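Local coordinates for protein sensor histidine kinase PdtaS (Mycobacterium tuberculosis, PDB 2YKF) that serves as a cytosolic sensor histidine kinase, autophosphorylating, probably on binding c-di-GMP when nutrients are scarce, to signal through the PdtaR/PdtaS two-component system, at residues A[8-13]-A[44-49]. Residues are numbered along the deposited sequence; the frame is centred on the assembly and turned at random.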
ATOM      1  N   ASP A   8      25.109   1.260   5.898  1.00 43.16           N
ATOM      2  CA  ASP A   8      26.037   1.313   7.068  1.00 45.51           C
ATOM      3  C   ASP A   8      26.323  -0.079   7.588  1.00 44.56           C
ATOM      4  O   ASP A   8      27.494  -0.414   7.842  1.00 44.06           O
ATOM      5  CB  ASP A   8      25.569   2.275   8.195  1.00 47.40           C
ATOM      6  CG  ASP A   8      25.350   3.717   7.693  1.00 53.16           C
ATOM      7  OD1 ASP A   8      26.012   4.122   6.684  1.00 58.11           O
ATOM      8  OD2 ASP A   8      24.495   4.434   8.285  1.00 60.54           O
ATOM      9  N   LEU A   9      25.284  -0.917   7.693  1.00 42.96           N
ATOM     10  CA  LEU A   9      25.462  -2.298   8.123  1.00 41.79           C
ATOM     11  C   LEU A   9      26.311  -3.155   7.214  1.00 42.62           C
ATOM     12  O   LEU A   9      27.157  -3.911   7.698  1.00 42.66           O
ATOM     13  CB  LEU A   9      24.120  -2.987   8.369  1.00 41.49           C
ATOM     14  CG  LEU A   9      23.359  -2.417   9.587  1.00 42.28           C
ATOM     15  CD1 LEU A   9      22.063  -3.196   9.835  1.00 43.16           C
ATOM     16  CD2 LEU A   9      24.220  -2.325  10.875  1.00 39.95           C
ATOM     17  N   LEU A  10      26.093  -3.064   5.892  1.00 41.29           N
ATOM     18  CA  LEU A  10      26.904  -3.853   4.956  1.00 41.48           C
ATOM     19  C   LEU A  10      28.405  -3.391   4.959  1.00 41.82           C
ATOM     20  O   LEU A  10      29.294  -4.202   4.812  1.00 41.04           O
ATOM     21  CB  LEU A  10      26.296  -3.813   3.526  1.00 41.27           C
ATOM     22  CG  LEU A  10      24.888  -4.385   3.310  1.00 37.61           C
ATOM     23  CD1 LEU A  10      24.416  -4.140   1.843  1.00 36.11           C
ATOM     24  CD2 LEU A  10      24.894  -5.811   3.609  1.00 35.82           C
ATOM     25  N   ALA A  11      28.660  -2.089   5.114  1.00 44.47           N
ATOM     26  CA  ALA A  11      30.044  -1.579   5.199  1.00 47.16           C
ATOM     27  C   ALA A  11      30.748  -2.035   6.481  1.00 49.51           C
ATOM     28  O   ALA A  11      31.900  -2.448   6.449  1.00 50.84           O
ATOM     29  CB  ALA A  11      30.098  -0.072   5.068  1.00 48.07           C
ATOM     30  N   GLU A  12      30.036  -1.971   7.595  1.00 51.04           N
ATOM     31  CA  GLU A  12      30.557  -2.392   8.872  1.00 51.88           C
ATOM     32  C   GLU A  12      30.881  -3.865   8.906  1.00 50.95           C
ATOM     33  O   GLU A  12      32.010  -4.239   9.249  1.00 52.23           O
ATOM     34  CB  GLU A  12      29.548  -2.080   9.967  1.00 52.03           C
ATOM     35  CG  GLU A  12      29.951  -2.633  11.318  1.00 58.37           C
ATOM     36  CD  GLU A  12      31.113  -1.864  11.925  1.00 63.68           C
ATOM     37  OE1 GLU A  12      31.257  -0.638  11.628  1.00 65.29           O
ATOM     38  OE2 GLU A  12      31.884  -2.488  12.691  1.00 66.19           O
ATOM     39  N   HIS A  13      29.906  -4.703   8.553  1.00 49.18           N
ATOM     40  CA  HIS A  13      29.982  -6.149   8.809  1.00 47.83           C
ATOM     41  C   HIS A  13      30.407  -7.017   7.652  1.00 47.22           C
ATOM     42  O   HIS A  13      30.531  -8.214   7.796  1.00 47.87           O
ATOM     43  CB  HIS A  13      28.627  -6.660   9.297  1.00 47.89           C
ATOM     44  CG  HIS A  13      28.191  -6.048  10.594  1.00 48.88           C
ATOM     45  ND1 HIS A  13      28.823  -6.323  11.791  1.00 47.73           N
ATOM     46  CD2 HIS A  13      27.205  -5.161  10.885  1.00 49.76           C
ATOM     47  CE1 HIS A  13      28.229  -5.650  12.768  1.00 48.51           C
ATOM     48  NE2 HIS A  13      27.243  -4.939  12.246  1.00 48.57           N
ATOM     49  N   MET A  44      16.419 -10.016   6.165  1.00 26.34           N
ATOM     50  CA  MET A  44      17.561 -10.259   5.306  1.00 29.44           C
ATOM     51  C   MET A  44      18.808 -10.465   6.169  1.00 30.32           C
ATOM     52  O   MET A  44      19.134  -9.638   6.983  1.00 32.04           O
ATOM     53  CB  MET A  44      17.817  -9.074   4.395  1.00 27.38           C
ATOM     54  CG  MET A  44      19.024  -9.310   3.470  1.00 31.54           C
ATOM     55  SD  MET A  44      19.371  -7.849   2.422  1.00 32.15           S
ATOM     56  CE  MET A  44      18.225  -8.279   1.145  1.00 32.05           C
ATOM     57  N   TRP A  45      19.512 -11.566   5.933  1.00 31.64           N
ATOM     58  CA  TRP A  45      20.710 -11.927   6.744  1.00 32.33           C
ATOM     59  C   TRP A  45      21.932 -11.946   5.867  1.00 32.45           C
ATOM     60  O   TRP A  45      21.856 -12.429   4.723  1.00 32.11           O
ATOM     61  CB  TRP A  45      20.536 -13.328   7.309  1.00 31.64           C
ATOM     62  CG  TRP A  45      19.378 -13.423   8.233  1.00 32.21           C
ATOM     63  CD1 TRP A  45      18.127 -13.804   7.951  1.00 31.30           C
ATOM     64  CD2 TRP A  45      19.417 -13.133   9.605  1.00 31.47           C
ATOM     65  NE1 TRP A  45      17.329 -13.748   9.079  1.00 32.36           N
ATOM     66  CE2 TRP A  45      18.122 -13.354  10.123  1.00 36.97           C
ATOM     67  CE3 TRP A  45      20.441 -12.761  10.472  1.00 33.17           C
ATOM     68  CZ2 TRP A  45      17.815 -13.188  11.493  1.00 35.33           C
ATOM     69  CZ3 TRP A  45      20.129 -12.569  11.834  1.00 34.22           C
ATOM     70  CH2 TRP A  45      18.832 -12.765  12.313  1.00 33.56           C
ATOM     71  N   VAL A  46      23.030 -11.361   6.362  1.00 31.27           N
ATOM     72  CA  VAL A  46      24.350 -11.482   5.718  1.00 32.75           C
ATOM     73  C   VAL A  46      25.325 -12.237   6.678  1.00 36.51           C
ATOM     74  O   VAL A  46      24.990 -12.422   7.870  1.00 35.10           O
ATOM     75  CB  VAL A  46      24.959 -10.139   5.230  1.00 31.81           C
ATOM     76  CG1 VAL A  46      24.046  -9.483   4.082  1.00 28.42           C
ATOM     77  CG2 VAL A  46      25.214  -9.116   6.401  1.00 32.00           C
ATOM     78  N   ARG A  47      26.467 -12.683   6.131  1.00 37.65           N
ATOM     79  CA  ARG A  47      27.437 -13.542   6.858  1.00 41.77           C
ATOM     80  C   ARG A  47      28.753 -12.841   6.779  1.00 42.75           C
ATOM     81  O   ARG A  47      29.252 -12.533   5.695  1.00 41.92           O
ATOM     82  CB  ARG A  47      27.546 -14.909   6.178  1.00 42.56           C
ATOM     83  CG  ARG A  47      28.558 -15.852   6.831  1.00 48.36           C
ATOM     84  CD  ARG A  47      28.539 -17.218   6.181  1.00 55.39           C
ATOM     85  NE  ARG A  47      29.255 -17.228   4.896  1.00 59.86           N
ATOM     86  CZ  ARG A  47      29.491 -18.340   4.173  1.00 62.81           C
ATOM     87  NH1 ARG A  47      29.062 -19.527   4.608  1.00 60.62           N
ATOM     88  NH2 ARG A  47      30.160 -18.274   3.017  1.00 59.94           N
ATOM     89  N   ARG A  48      29.317 -12.508   7.929  1.00 44.86           N
ATOM     90  CA  ARG A  48      30.581 -11.789   7.902  1.00 46.64           C
ATOM     91  C   ARG A  48      31.714 -12.781   7.639  1.00 48.39           C
ATOM     92  O   ARG A  48      31.471 -13.986   7.556  1.00 46.45           O
ATOM     93  CB  ARG A  48      30.851 -11.135   9.250  1.00 47.79           C
ATOM     94  CG  ARG A  48      29.673 -10.832  10.100  1.00 49.82           C
ATOM     95  CD  ARG A  48      30.132 -10.870  11.570  1.00 56.83           C
ATOM     96  NE  ARG A  48      30.165  -9.538  12.137  1.00 60.80           N
ATOM     97  CZ  ARG A  48      30.680  -9.221  13.320  1.00 60.31           C
ATOM     98  NH1 ARG A  48      31.269 -10.137  14.077  1.00 58.79           N
ATOM     99  NH2 ARG A  48      30.615  -7.959  13.728  1.00 61.22           N
ATOM    100  N   ASP A  49      32.944 -12.250   7.532  1.00 51.31           N
ATOM    101  CA  ASP A  49      34.196 -13.031   7.739  0.50 52.70           C
ATOM    102  C   ASP A  49      34.040 -14.136   8.798  1.00 53.37           C
ATOM    103  O   ASP A  49      34.141 -15.357   8.517  1.00 54.61           O
ATOM    104  CB  ASP A  49      35.370 -12.101   8.150  0.50 52.76           C
ATOM    105  CG  ASP A  49      34.953 -10.928   9.099  0.50 52.26           C
ATOM    106  OD1 ASP A  49      34.232 -11.105  10.111  0.50 48.53           O
ATOM    107  OD2 ASP A  49      35.395  -9.801   8.830  0.50 53.39           O
TER
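His13 and Arg48 form the polar part of this contact. Arg48 NH2 donates to His13 ND1 at 3.1 Å, and the N-H...N angle of 161° makes the bond nearly straight. The donor lies in the imidazole plane, so the guanidinium meets the ring at its edge instead of stacking on it; the two planes are 40° apart. A bend at chi3 (109°) in the arginine chain swings the guanidinium round to ND1, while lower down Arg48 CB packs 3.3 Å from the carbonyl oxygen His13 O. The same guanidinium is gripped a second time, NH1 forming a salt bridge with Asp50, which should restrain its rotation. One face of the imidazole is covered by Glu12 CG, 3.6 Å above the plane and over its centre.

The apolar part is a single methyl pair between buried residues: Leu10 CD2 touches Val46 CG1 at 3.8 Å, the side chains crossing at about a right angle. Val46 also packs on Val56 and Thr14.

The backbones come closer at the His13-Arg48 end, with CA atoms 5.7 Å apart, than at Leu10-Val46, where they stand 8.1 Å apart. Helix 6-13 thus packs by its C-terminal turn against the C-terminal end of strand 41-47 and, through Arg48, the start of the loop that follows it; this strand is the central one of the five-stranded antiparallel sheet of the GAF domain.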